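Local coordinates for transcriptional regulator, IclR family (Alicyclobacillus acidocaldarius subsp. acidocaldarius, PDB 5TJJ), which probably binds DNA and regulates transcription, as a member of the IclR family of helix-turn-helix regulators, at residues Lys191-Val195 against Ala206-Pro210; Asp155-Trp159 against Leu185-Arg189; Gly102-Leu107 against Tyr118-Pro124; Leu13-Leu18 against Val48-Leu52; His89-Glu93 against Lys249-Trp253. All coordinates share one frame; numbering follows the deposited sequence.

Contact 1 (Lys191-Val195 against Ala206-Pro210); sequences KGYAV and AVAVP
Ala194 and Ala208 form an antiparallel hydrogen-bonded pair. Ala194 N gives to Ala208 O at 3.0 Å, and Ala208 N returns the bond to Ala194 O, also at 3.0 Å. Weaker CA-H...O contacts flank this pair. Val195 CA lies 3.2 Å from Ala206 O, and Val207 CA lies 3.4 Å from Ala194 O, which therefore receives a C-H as well as an N-H. At the hairpin's outer end the partner changes: Pro210 has no N-H to offer, and Gly192 O meets its ring carbon CD at 3.4 Å instead. Gly192 itself turns the chain out of helix 178-191 with a positive phi that suits glycine. Apolar contact is slight. Tyr193 CB touches Val209 CG2 at 3.8 Å, while chi1 of 69° carries the ring away from the other strand, its edge toward Val195 CG2. Behind Ala194, Ala206 and Ala208 lies Ala145 of helix 144-151, whereas Val207 and Val209 pack on helix 233-253. The chemistry is mainly backbone pairing, and the alanine methyls take up little height between this edge of the sheet and the helix against it.

Contact 2 (Asp155-Trp159 against Leu185-Arg189); sequences DESTW and LQEVR
Leu185 puts one methyl over a face of the Trp159 indole: CD1 stands 3.8 Å from the centroid of the five-membered ring and only 10° off its normal, a CH-pi contact. The two side chains slide past each other in opposite directions, so Leu185 CB also follows the ring and comes 4.0 Å from Trp159 CZ2. On the opposite face of the indole lies Glu156 CG, from the same turn of helix, and the ring is sandwiched between a neighbour of its own and a leucine from the facing helix. With CG anti to the carbonyl carbon (chi1 -60°), the indole reaches across to helix 178-191, while its NE1 is hydrogen-bonded to Leu151 O, which helps to fix the rotation of the ring. The far corner, Trp159 CH2, has Gln186 CG at its edge, 4.1 Å away, and Arg189 NH2 at 3.9 Å. Arg189 starts out extended and then bends at chi3 (45°), which brings its guanidinium back beside this corner, obliquely to the ring. Glu156 OE1 sits above the guanidinium face, 3.9 Å from Arg189 NH2: a long salt bridge of charges alone, at which no N-H points. At the start of the helix Asp155 is the N-cap, its OD2 taking Ser157 N at 3.0 Å and Ser157 OG as well. Here a buried tryptophan near the first turn of helix 156-164 docks on helix 178-191, a helix-helix packing within the C-terminal, GAF-related domain of the IclR family.

Contact 3 (Gly102-Leu107 against Tyr118-Pro124); sequences GMTAVL and YIGSAEP
Val106 CG1 lies over one face of the Tyr118 ring, 3.6 Å from its centroid and 20° off the normal, a CH-pi contact displaced toward CD1 and CE1. A second methyl of the same residue, Val106 CG2, meets Ser121 CB at 4.1 Å. The Tyr118 ring also meets that of Phe139. Were Tyr118 a serine, Val106 CG1 would probably lose the ring it rests on and Phe139 its aromatic neighbour. Leu107 occupies the other face of the sheet. Its CB lies 3.9 Å from Gly120 O; CG, anti to the backbone N (chi1 179°), meets Ile119 CG1 at 3.7 Å; and the tip CD2 touches Ile119 CD1 at 3.7 Å. The backbone ladder holds all this in place: Ala105 and Ala122 exchange two bonds, and Leu107 N bonds to Gly120 O. Leu107 O is then taken by Ile119 N at 2.9 Å. At the open end of the hairpin Pro124 CD packs on Thr104 OG1 at 3.6 Å, a hydroxyl that is hydrogen-bonded to Ile131 O and to a glycerol that probably comes from the crystallisation liquor. Strand 218-227 continues the sheet beyond 104-110, and strand 138-140 continues it beyond 115-122. Helix 86-101 covers the face bearing Leu107 and Ala122, with Leu91 and Leu94 against Leu107 and His95 against Ala122.

Contact 4 (Leu13-Leu18 against Val48-Leu52); sequences LAARVL and VLRTL
In the helix-turn-helix domain, Ala14 of the first helix, 9-21, meets Val48 of helix 42-54, which by its place in the fold is probably the recognition helix. The short segments cross at -78°, their axes 10.3 Å apart, and every side chain that touches is apolar and buried. Val48 sets its two methyls on neighbouring residues of the first helix. CG1, anti to the backbone N (chi1 165°), presses on Ala14 CA at 3.7 Å, close to the backbone because alanine leaves room there; CG2 goes the other way and meets Leu13 CD2 at 3.8 Å. One turn further along helix 42-54, Leu52 forks over the same helix. Its CD2 rests on the Ala14 methyl, CB, at 4.0 Å, while CD1 reaches between Val17 CG1 and Leu18 CD2, each 4.2 Å away. Val17 is shared as well: its CG1, anti to N (chi1 163°), touches Leu49 CD2 at 3.7 Å. Ala14 and Val17 thus receive side chains from successive turns of the other helix. Helix 31-38 closes one side, with Leu38 against Leu13 and Val17 and with Ile34 against Leu49, and Val58 of strand 58-61 lies against Leu18 and Leu52. The second subunit also comes in, with Val11 of that chain packing on Leu52 and Val8 N of that chain hydrogen-bonded to Thr51 OG1. Such an apolar centre, with three helices gathered about it and a small antiparallel sheet beside them, is what a winged helix-turn-helix domain is built on.

Contact 5 (His89-Glu93 against Lys249-Trp253); sequences HALAE and KVSAW
His89 turns the edge of its imidazole toward a face of the Trp253 indole, a T-shaped pair with ring centroids 5.8 Å apart and planes at 66°. The opposite face of the indole is covered by its own helix, where Lys249 O stands 3.1 Å above the plane, toward the rim. At the indole's edge, near its plane, are Ala90 N and Glu93 OE1, the latter 3.9 Å from Trp253 CH2. The carboxylate meets the ring plane steeply, at 75°. Besides its imidazole, His89 offers its CB, which lies 3.6 Å from Trp253 CZ3. These groups pack between two antiparallel helices, 86-101 and 233-253, whose short segments run 10.6 Å apart; together they lie over the sheet of the C-terminal, GAF-related domain. Toward that sheet the helices touch through small groups, Ala90 CB and Val250 CG1 at 4.1 Å, with Leu107 beneath the first and Val211 beneath the second. On the side away from it Glu93 bends at chi2 (76°) and lays its carboxylate against the extended chain of Lys249. Glu93 OE2 is 3.6 Å from Lys249 CD and 3.9 Å from Lys249 NZ, a long salt bridge, and the same oxygen accepts from Ser246 OG. With a leucine in place of Glu93, Lys249 would probably be left without this opposite charge, Ser246 would lose this acceptor, and the CH2 corner of the indole would lose its carboxylate neighbour. Pro71 of the second subunit packs on both His89 and Trp253, and Trp253 NE1 makes a weak hydrogen bond to Asp56 OD2 of that subunit.

Overall arrangement
From the N terminus, contact 4 comes first and closes a loop wholly within the helix-turn-helix domain, ahead of all the others. Contact 5 opens at 89-93 and closes only at 249-253, so contacts 3, 2 and 1 are nested inside its long loop; none of the loops cross. Within it the three follow in series: 3 closes one hairpin of the six-stranded sheet, 2 joins two helices, and 1, directly after, closes the second hairpin at the sheet's edge. Val188 links contacts 2 and 1, and Leu107 links contacts 3 and 5. Contacts 4 and 5, with centres about 23 Å apart, both touch the second subunit.

Contact 1 (Lys191-Val195 against Ala206-Pro210)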
# COMPACT_ATOMS: atom_id res chain seq x y z
N LYS A 191 26.20 15.45 -1.63
CA LYS A 191 25.54 16.00 -0.39
C LYS A 191 24.06 15.70 -0.13
O LYS A 191 23.59 15.86 0.99
CB LYS A 191 25.70 17.52 -0.31
CG LYS A 191 27.11 17.98 0.04
CD LYS A 191 27.22 19.49 -0.16
CE LYS A 191 28.60 20.01 0.23
NZ LYS A 191 28.81 21.42 -0.20
N GLY A 192 23.30 15.32 -1.13
CA GLY A 192 21.89 14.99 -0.92
C GLY A 192 20.89 16.15 -0.87
O GLY A 192 19.75 15.94 -0.48
N TYR A 193 21.32 17.37 -1.25
CA TYR A 193 20.41 18.52 -1.32
C TYR A 193 20.97 19.56 -2.25
O TYR A 193 22.10 19.42 -2.66
CB TYR A 193 20.20 19.13 0.07
CG TYR A 193 21.41 19.82 0.69
CD1 TYR A 193 22.29 19.14 1.51
CD2 TYR A 193 21.64 21.18 0.46
CE1 TYR A 193 23.40 19.79 2.07
CE2 TYR A 193 22.72 21.82 0.99
CZ TYR A 193 23.60 21.13 1.79
OH TYR A 193 24.65 21.82 2.32
N ALA A 194 20.18 20.56 -2.62
CA ALA A 194 20.65 21.70 -3.47
C ALA A 194 20.14 23.01 -2.94
O ALA A 194 19.14 23.03 -2.24
CB ALA A 194 20.21 21.55 -4.92
N VAL A 195 20.82 24.09 -3.26
CA VAL A 195 20.42 25.43 -2.86
C VAL A 195 20.60 26.34 -4.05
O VAL A 195 21.61 26.26 -4.72
CB VAL A 195 21.24 25.96 -1.67
CG1 VAL A 195 20.81 27.36 -1.25
CG2 VAL A 195 21.12 25.01 -0.48
N ALA A 206 15.85 28.81 -2.82
CA ALA A 206 15.29 27.45 -2.81
C ALA A 206 16.28 26.47 -2.20
O ALA A 206 17.47 26.54 -2.45
CB ALA A 206 14.88 27.02 -4.20
N VAL A 207 15.76 25.58 -1.38
CA VAL A 207 16.46 24.45 -0.80
C VAL A 207 15.62 23.24 -1.17
O VAL A 207 14.39 23.25 -0.96
CB VAL A 207 16.49 24.57 0.72
CG1 VAL A 207 17.26 23.42 1.33
CG2 VAL A 207 17.06 25.92 1.12
N ALA A 208 16.27 22.19 -1.69
CA ALA A 208 15.59 21.06 -2.25
C ALA A 208 16.28 19.75 -1.91
O ALA A 208 17.48 19.67 -1.78
CB ALA A 208 15.52 21.22 -3.74
N VAL A 209 15.49 18.70 -1.83
CA VAL A 209 15.98 17.39 -1.49
C VAL A 209 15.21 16.39 -2.32
O VAL A 209 14.01 16.55 -2.50
CB VAL A 209 15.77 17.11 0.01
CG1 VAL A 209 16.13 15.66 0.38
CG2 VAL A 209 16.63 18.05 0.80
N PRO A 210 15.90 15.37 -2.83
CA PRO A 210 15.26 14.35 -3.66
C PRO A 210 14.45 13.33 -2.86
O PRO A 210 14.80 13.07 -1.70
CB PRO A 210 16.43 13.67 -4.34
CG PRO A 210 17.56 13.82 -3.39
CD PRO A 210 17.37 15.18 -2.78

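Contact 2 (Asp155-Trp159 against Leu185-Arg189)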
# COMPACT_ATOMS: atom_id res chain seq x y z
N ASP A 155 21.88 9.26 -15.09
CA ASP A 155 23.15 8.95 -15.74
C ASP A 155 23.80 10.25 -16.22
O ASP A 155 23.11 11.21 -16.59
CB ASP A 155 22.95 7.99 -16.94
CG ASP A 155 24.27 7.40 -17.47
OD1 ASP A 155 24.92 6.60 -16.76
OD2 ASP A 155 24.68 7.73 -18.61
N GLU A 156 25.12 10.28 -16.20
CA GLU A 156 25.89 11.41 -16.71
C GLU A 156 25.60 11.70 -18.17
O GLU A 156 25.74 12.86 -18.57
CB GLU A 156 27.39 11.21 -16.52
CG GLU A 156 27.87 11.69 -15.14
CD GLU A 156 28.95 10.82 -14.53
OE1 GLU A 156 28.77 10.41 -13.35
OE2 GLU A 156 29.97 10.53 -15.21
N SER A 157 25.20 10.68 -18.96
CA SER A 157 24.82 10.91 -20.38
C SER A 157 23.64 11.90 -20.51
O SER A 157 23.61 12.67 -21.44
CB SER A 157 24.54 9.60 -21.14
OG SER A 157 23.46 8.91 -20.54
N THR A 158 22.72 11.90 -19.56
CA THR A 158 21.64 12.88 -19.51
C THR A 158 22.19 14.27 -19.17
O THR A 158 21.75 15.27 -19.75
CB THR A 158 20.59 12.47 -18.47
OG1 THR A 158 20.12 11.14 -18.76
CG2 THR A 158 19.39 13.44 -18.45
N TRP A 159 23.15 14.35 -18.25
CA TRP A 159 23.72 15.64 -17.91
C TRP A 159 24.28 16.27 -19.17
O TRP A 159 24.04 17.43 -19.45
CB TRP A 159 24.90 15.57 -16.92
CG TRP A 159 24.68 15.00 -15.64
CD1 TRP A 159 23.51 14.55 -15.11
CD2 TRP A 159 25.68 14.83 -14.63
NE1 TRP A 159 23.71 14.09 -13.82
CE2 TRP A 159 25.03 14.26 -13.49
CE3 TRP A 159 27.05 15.09 -14.57
CZ2 TRP A 159 25.71 13.97 -12.31
CZ3 TRP A 159 27.74 14.77 -13.40
CH2 TRP A 159 27.06 14.23 -12.27
N LEU A 185 26.04 19.63 -9.97
CA LEU A 185 25.37 18.33 -9.97
C LEU A 185 26.16 17.30 -9.16
O LEU A 185 25.58 16.56 -8.35
CB LEU A 185 25.11 17.81 -11.38
CG LEU A 185 24.10 18.59 -12.21
CD1 LEU A 185 24.21 18.20 -13.69
CD2 LEU A 185 22.69 18.38 -11.70
N GLN A 186 27.47 17.28 -9.34
CA GLN A 186 28.31 16.37 -8.55
C GLN A 186 28.09 16.60 -7.07
O GLN A 186 27.88 15.61 -6.34
CB GLN A 186 29.80 16.47 -8.93
CG GLN A 186 30.19 15.51 -10.03
CD GLN A 186 31.39 15.94 -10.88
OE1 GLN A 186 31.99 17.00 -10.68
NE2 GLN A 186 31.72 15.12 -11.87
N GLU A 187 28.11 17.86 -6.62
CA GLU A 187 28.02 18.12 -5.19
C GLU A 187 26.63 17.80 -4.66
O GLU A 187 26.52 17.30 -3.53
CB GLU A 187 28.54 19.52 -4.77
CG GLU A 187 27.51 20.64 -4.68
CD GLU A 187 28.03 21.93 -4.03
OE1 GLU A 187 29.10 21.90 -3.38
OE2 GLU A 187 27.35 22.98 -4.15
N VAL A 188 25.57 18.04 -5.45
CA VAL A 188 24.24 17.61 -5.06
C VAL A 188 24.20 16.09 -4.86
O VAL A 188 23.61 15.61 -3.92
CB VAL A 188 23.15 18.04 -6.07
CG1 VAL A 188 21.81 17.37 -5.79
CG2 VAL A 188 22.94 19.53 -6.06
N ARG A 189 24.81 15.34 -5.75
CA ARG A 189 24.90 13.90 -5.58
C ARG A 189 25.76 13.51 -4.34
O ARG A 189 25.39 12.60 -3.61
CB ARG A 189 25.43 13.26 -6.87
CG ARG A 189 25.33 11.75 -6.93
CD ARG A 189 25.61 11.21 -8.34
NE ARG A 189 26.79 11.83 -8.98
CZ ARG A 189 28.01 11.27 -9.15
NH1 ARG A 189 28.26 10.03 -8.73
NH2 ARG A 189 28.98 11.97 -9.75

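Contact 3 (Gly102-Leu107 against Tyr118-Pro124)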
# COMPACT_ATOMS: atom_id res chain seq x y z
N GLY A 102 9.13 27.98 8.71
CA GLY A 102 8.52 29.28 8.33
C GLY A 102 8.68 29.61 6.83
O GLY A 102 8.65 30.78 6.45
N MSE A 103 8.84 28.59 5.99
CA MSE A 103 9.03 28.75 4.54
C MSE A 103 7.91 28.10 3.82
O MSE A 103 7.21 27.23 4.37
CB MSE A 103 10.34 28.11 4.08
CG MSE A 103 11.52 28.83 4.72
SE MSE A 103 13.25 28.04 4.18
CE MSE A 103 14.49 29.13 5.27
N THR A 104 7.71 28.48 2.56
CA THR A 104 6.70 27.83 1.74
C THR A 104 7.34 26.54 1.23
O THR A 104 8.42 26.54 0.73
CB THR A 104 6.19 28.75 0.61
OG1 THR A 104 5.43 29.80 1.20
CG2 THR A 104 5.33 27.98 -0.38
N ALA A 105 6.64 25.44 1.39
CA ALA A 105 7.14 24.14 1.00
C ALA A 105 6.37 23.64 -0.22
O ALA A 105 5.18 23.89 -0.36
CB ALA A 105 7.02 23.17 2.17
N VAL A 106 7.06 22.94 -1.10
CA VAL A 106 6.54 22.62 -2.40
C VAL A 106 6.92 21.20 -2.81
O VAL A 106 8.05 20.74 -2.58
CB VAL A 106 7.05 23.66 -3.41
CG1 VAL A 106 6.78 23.22 -4.84
CG2 VAL A 106 6.39 25.00 -3.16
N LEU A 107 5.96 20.52 -3.43
CA LEU A 107 6.16 19.16 -3.91
C LEU A 107 6.28 19.17 -5.45
O LEU A 107 5.32 19.51 -6.14
CB LEU A 107 5.00 18.27 -3.43
CG LEU A 107 5.02 16.82 -3.85
CD1 LEU A 107 6.28 16.13 -3.35
CD2 LEU A 107 3.77 16.13 -3.33
N TYR A 118 5.04 21.63 -10.31
CA TYR A 118 4.51 21.75 -8.95
C TYR A 118 3.17 21.01 -8.84
O TYR A 118 2.25 21.28 -9.62
CB TYR A 118 4.29 23.21 -8.57
CG TYR A 118 5.53 24.04 -8.32
CD1 TYR A 118 6.81 23.47 -8.24
CD2 TYR A 118 5.42 25.42 -8.11
CE1 TYR A 118 7.93 24.24 -7.99
CE2 TYR A 118 6.54 26.21 -7.85
CZ TYR A 118 7.80 25.62 -7.78
OH TYR A 118 8.96 26.36 -7.53
N ILE A 119 3.08 20.06 -7.92
CA ILE A 119 1.83 19.31 -7.68
C ILE A 119 1.18 19.59 -6.32
O ILE A 119 0.10 19.12 -6.05
CB ILE A 119 2.02 17.81 -7.93
CG1 ILE A 119 3.05 17.20 -7.00
CG2 ILE A 119 2.46 17.54 -9.37
CD1 ILE A 119 2.94 15.68 -6.89
N GLY A 120 1.80 20.39 -5.48
CA GLY A 120 1.21 20.76 -4.19
C GLY A 120 2.11 21.74 -3.48
O GLY A 120 3.29 21.80 -3.78
N SER A 121 1.54 22.55 -2.59
CA SER A 121 2.29 23.45 -1.73
C SER A 121 1.65 23.57 -0.37
O SER A 121 0.52 23.19 -0.19
CB SER A 121 2.39 24.86 -2.35
OG SER A 121 1.12 25.47 -2.32
N ALA A 122 2.41 24.10 0.56
CA ALA A 122 2.00 24.34 1.92
C ALA A 122 2.68 25.61 2.41
O ALA A 122 3.90 25.68 2.52
CB ALA A 122 2.37 23.17 2.78
N GLU A 123 1.87 26.63 2.63
CA GLU A 123 2.34 27.90 3.13
C GLU A 123 2.54 27.69 4.63
O GLU A 123 1.87 26.84 5.22
CB GLU A 123 1.31 28.99 2.84
CG GLU A 123 1.05 29.24 1.34
CD GLU A 123 -0.23 30.06 1.01
OE1 GLU A 123 -1.13 30.29 1.88
OE2 GLU A 123 -0.34 30.51 -0.16
N PRO A 124 3.50 28.41 5.25
CA PRO A 124 3.64 28.33 6.71
C PRO A 124 2.43 28.94 7.47
O PRO A 124 1.73 29.81 6.94
CB PRO A 124 4.94 29.11 7.00
CG PRO A 124 5.08 30.05 5.87
CD PRO A 124 4.44 29.39 4.66

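Contact 4 (Leu13-Leu18 against Val48-Leu52)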
# COMPACT_ATOMS: atom_id res chain seq x y z
N LEU A 13 9.88 -4.74 16.35
CA LEU A 13 10.59 -5.84 15.68
C LEU A 13 9.70 -6.44 14.58
O LEU A 13 10.17 -6.76 13.51
CB LEU A 13 11.01 -6.92 16.70
CG LEU A 13 11.69 -8.19 16.15
CD1 LEU A 13 13.02 -7.86 15.52
CD2 LEU A 13 11.85 -9.24 17.24
N ALA A 14 8.41 -6.58 14.86
CA ALA A 14 7.46 -7.02 13.84
C ALA A 14 7.58 -6.12 12.60
O ALA A 14 7.71 -6.62 11.49
CB ALA A 14 6.03 -7.01 14.38
N ALA A 15 7.60 -4.81 12.81
CA ALA A 15 7.74 -3.85 11.73
C ALA A 15 9.05 -4.02 10.98
O ALA A 15 9.05 -3.97 9.75
CB ALA A 15 7.62 -2.44 12.26
N ARG A 16 10.16 -4.21 11.70
CA ARG A 16 11.47 -4.41 11.06
C ARG A 16 11.48 -5.71 10.23
O ARG A 16 12.06 -5.76 9.15
CB ARG A 16 12.61 -4.45 12.10
CG ARG A 16 12.99 -3.12 12.73
CD ARG A 16 14.10 -3.32 13.76
NE ARG A 16 15.41 -3.50 13.13
CZ ARG A 16 16.47 -4.15 13.63
NH1 ARG A 16 16.41 -4.73 14.82
NH2 ARG A 16 17.60 -4.23 12.94
N VAL A 17 10.85 -6.76 10.75
CA VAL A 17 10.74 -8.03 10.05
C VAL A 17 10.01 -7.82 8.73
O VAL A 17 10.48 -8.28 7.69
CB VAL A 17 10.05 -9.08 10.94
CG1 VAL A 17 9.52 -10.27 10.14
CG2 VAL A 17 11.02 -9.55 12.01
N LEU A 18 8.89 -7.10 8.76
CA LEU A 18 8.11 -6.91 7.56
C LEU A 18 8.80 -6.02 6.55
O LEU A 18 8.72 -6.26 5.34
CB LEU A 18 6.73 -6.38 7.89
CG LEU A 18 5.87 -7.33 8.73
CD1 LEU A 18 4.62 -6.60 9.21
CD2 LEU A 18 5.49 -8.56 7.93
N VAL A 48 7.76 -13.75 17.15
CA VAL A 48 7.14 -12.66 16.40
C VAL A 48 6.66 -13.14 15.04
O VAL A 48 5.50 -12.91 14.67
CB VAL A 48 8.16 -11.51 16.25
CG1 VAL A 48 7.74 -10.50 15.20
CG2 VAL A 48 8.38 -10.86 17.62
N LEU A 49 7.56 -13.80 14.31
CA LEU A 49 7.22 -14.43 13.03
C LEU A 49 6.01 -15.34 13.10
O LEU A 49 5.10 -15.22 12.29
CB LEU A 49 8.41 -15.24 12.49
CG LEU A 49 9.52 -14.40 11.83
CD1 LEU A 49 10.80 -15.20 11.70
CD2 LEU A 49 9.07 -13.91 10.48
N ARG A 50 5.99 -16.27 14.05
CA ARG A 50 4.86 -17.17 14.17
C ARG A 50 3.56 -16.41 14.57
O ARG A 50 2.47 -16.78 14.15
CB ARG A 50 5.18 -18.32 15.14
CG ARG A 50 5.96 -19.48 14.50
CD ARG A 50 6.41 -20.51 15.56
NE ARG A 50 6.51 -21.93 15.11
CZ ARG A 50 5.76 -22.96 15.53
NH1 ARG A 50 4.77 -22.79 16.42
NH2 ARG A 50 5.99 -24.19 15.06
N THR A 51 3.69 -15.33 15.34
CA THR A 51 2.54 -14.51 15.71
C THR A 51 1.99 -13.79 14.47
O THR A 51 0.78 -13.81 14.24
CB THR A 51 2.91 -13.50 16.81
OG1 THR A 51 3.47 -14.22 17.91
CG2 THR A 51 1.70 -12.74 17.31
N LEU A 52 2.90 -13.22 13.68
CA LEU A 52 2.54 -12.60 12.39
C LEU A 52 1.90 -13.59 11.42
O LEU A 52 0.93 -13.27 10.74
CB LEU A 52 3.76 -11.93 11.73
CG LEU A 52 4.42 -10.74 12.44
CD1 LEU A 52 5.69 -10.30 11.74
CD2 LEU A 52 3.50 -9.55 12.57

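Contact 5 (His89-Glu93 against Lys249-Trp253)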
# COMPACT_ATOMS: atom_id res chain seq x y z
N HIS A 89 -0.16 12.06 1.88
CA HIS A 89 0.77 12.00 3.01
C HIS A 89 1.97 12.89 2.82
O HIS A 89 2.47 13.47 3.80
CB HIS A 89 1.25 10.58 3.26
CG HIS A 89 0.20 9.72 3.88
ND1 HIS A 89 -0.16 9.83 5.21
CD2 HIS A 89 -0.60 8.75 3.36
CE1 HIS A 89 -1.12 8.97 5.47
NE2 HIS A 89 -1.39 8.29 4.37
N ALA A 90 2.44 12.96 1.58
CA ALA A 90 3.54 13.84 1.23
C ALA A 90 3.14 15.28 1.49
O ALA A 90 3.91 16.02 2.10
CB ALA A 90 3.99 13.65 -0.22
N LEU A 91 1.93 15.68 1.05
CA LEU A 91 1.45 17.05 1.30
C LEU A 91 1.42 17.35 2.80
O LEU A 91 1.84 18.42 3.20
CB LEU A 91 0.06 17.30 0.72
CG LEU A 91 -0.23 17.14 -0.78
CD1 LEU A 91 -1.53 17.84 -1.15
CD2 LEU A 91 0.92 17.68 -1.62
N ALA A 92 0.95 16.39 3.60
CA ALA A 92 0.85 16.57 5.05
C ALA A 92 2.21 16.79 5.70
O ALA A 92 2.36 17.63 6.57
CB ALA A 92 0.15 15.37 5.68
N GLU A 93 3.20 16.05 5.25
CA GLU A 93 4.56 16.24 5.72
C GLU A 93 5.11 17.62 5.26
O GLU A 93 5.91 18.23 5.97
CB GLU A 93 5.41 15.05 5.25
CG GLU A 93 6.72 14.86 5.96
CD GLU A 93 6.64 14.25 7.35
OE1 GLU A 93 5.66 13.52 7.67
OE2 GLU A 93 7.60 14.51 8.13
N LYS A 249 11.21 9.93 4.86
CA LYS A 249 9.89 9.28 5.09
C LYS A 249 9.12 9.00 3.80
O LYS A 249 8.72 7.88 3.55
CB LYS A 249 9.04 10.11 6.03
CG LYS A 249 9.57 10.15 7.46
CD LYS A 249 8.79 11.14 8.29
CE LYS A 249 9.38 11.24 9.69
NZ LYS A 249 8.37 11.68 10.70
N VAL A 250 8.97 10.02 2.97
CA VAL A 250 8.31 9.91 1.68
C VAL A 250 9.02 8.93 0.73
O VAL A 250 8.34 8.23 -0.01
CB VAL A 250 8.15 11.29 0.99
CG1 VAL A 250 7.33 11.19 -0.30
CG2 VAL A 250 7.44 12.28 1.91
N SER A 251 10.36 8.89 0.76
CA SER A 251 11.13 7.85 0.07
C SER A 251 10.74 6.47 0.56
O SER A 251 10.39 5.64 -0.26
CB SER A 251 12.65 8.04 0.19
OG SER A 251 13.01 9.28 -0.41
N ALA A 252 10.72 6.25 1.86
CA ALA A 252 10.19 4.96 2.37
C ALA A 252 8.73 4.67 1.85
O ALA A 252 8.42 3.54 1.46
CB ALA A 252 10.28 4.86 3.89
N TRP A 253 7.87 5.69 1.81
CA TRP A 253 6.47 5.49 1.34
C TRP A 253 6.36 5.28 -0.19
O TRP A 253 5.37 4.73 -0.68
CB TRP A 253 5.58 6.65 1.77
CG TRP A 253 5.70 6.98 3.23
CD1 TRP A 253 6.12 6.16 4.24
CD2 TRP A 253 5.40 8.22 3.83
NE1 TRP A 253 6.10 6.82 5.42
CE2 TRP A 253 5.66 8.09 5.20
CE3 TRP A 253 4.93 9.44 3.34
CZ2 TRP A 253 5.45 9.14 6.10
CZ3 TRP A 253 4.72 10.49 4.24
CH2 TRP A 253 4.98 10.33 5.60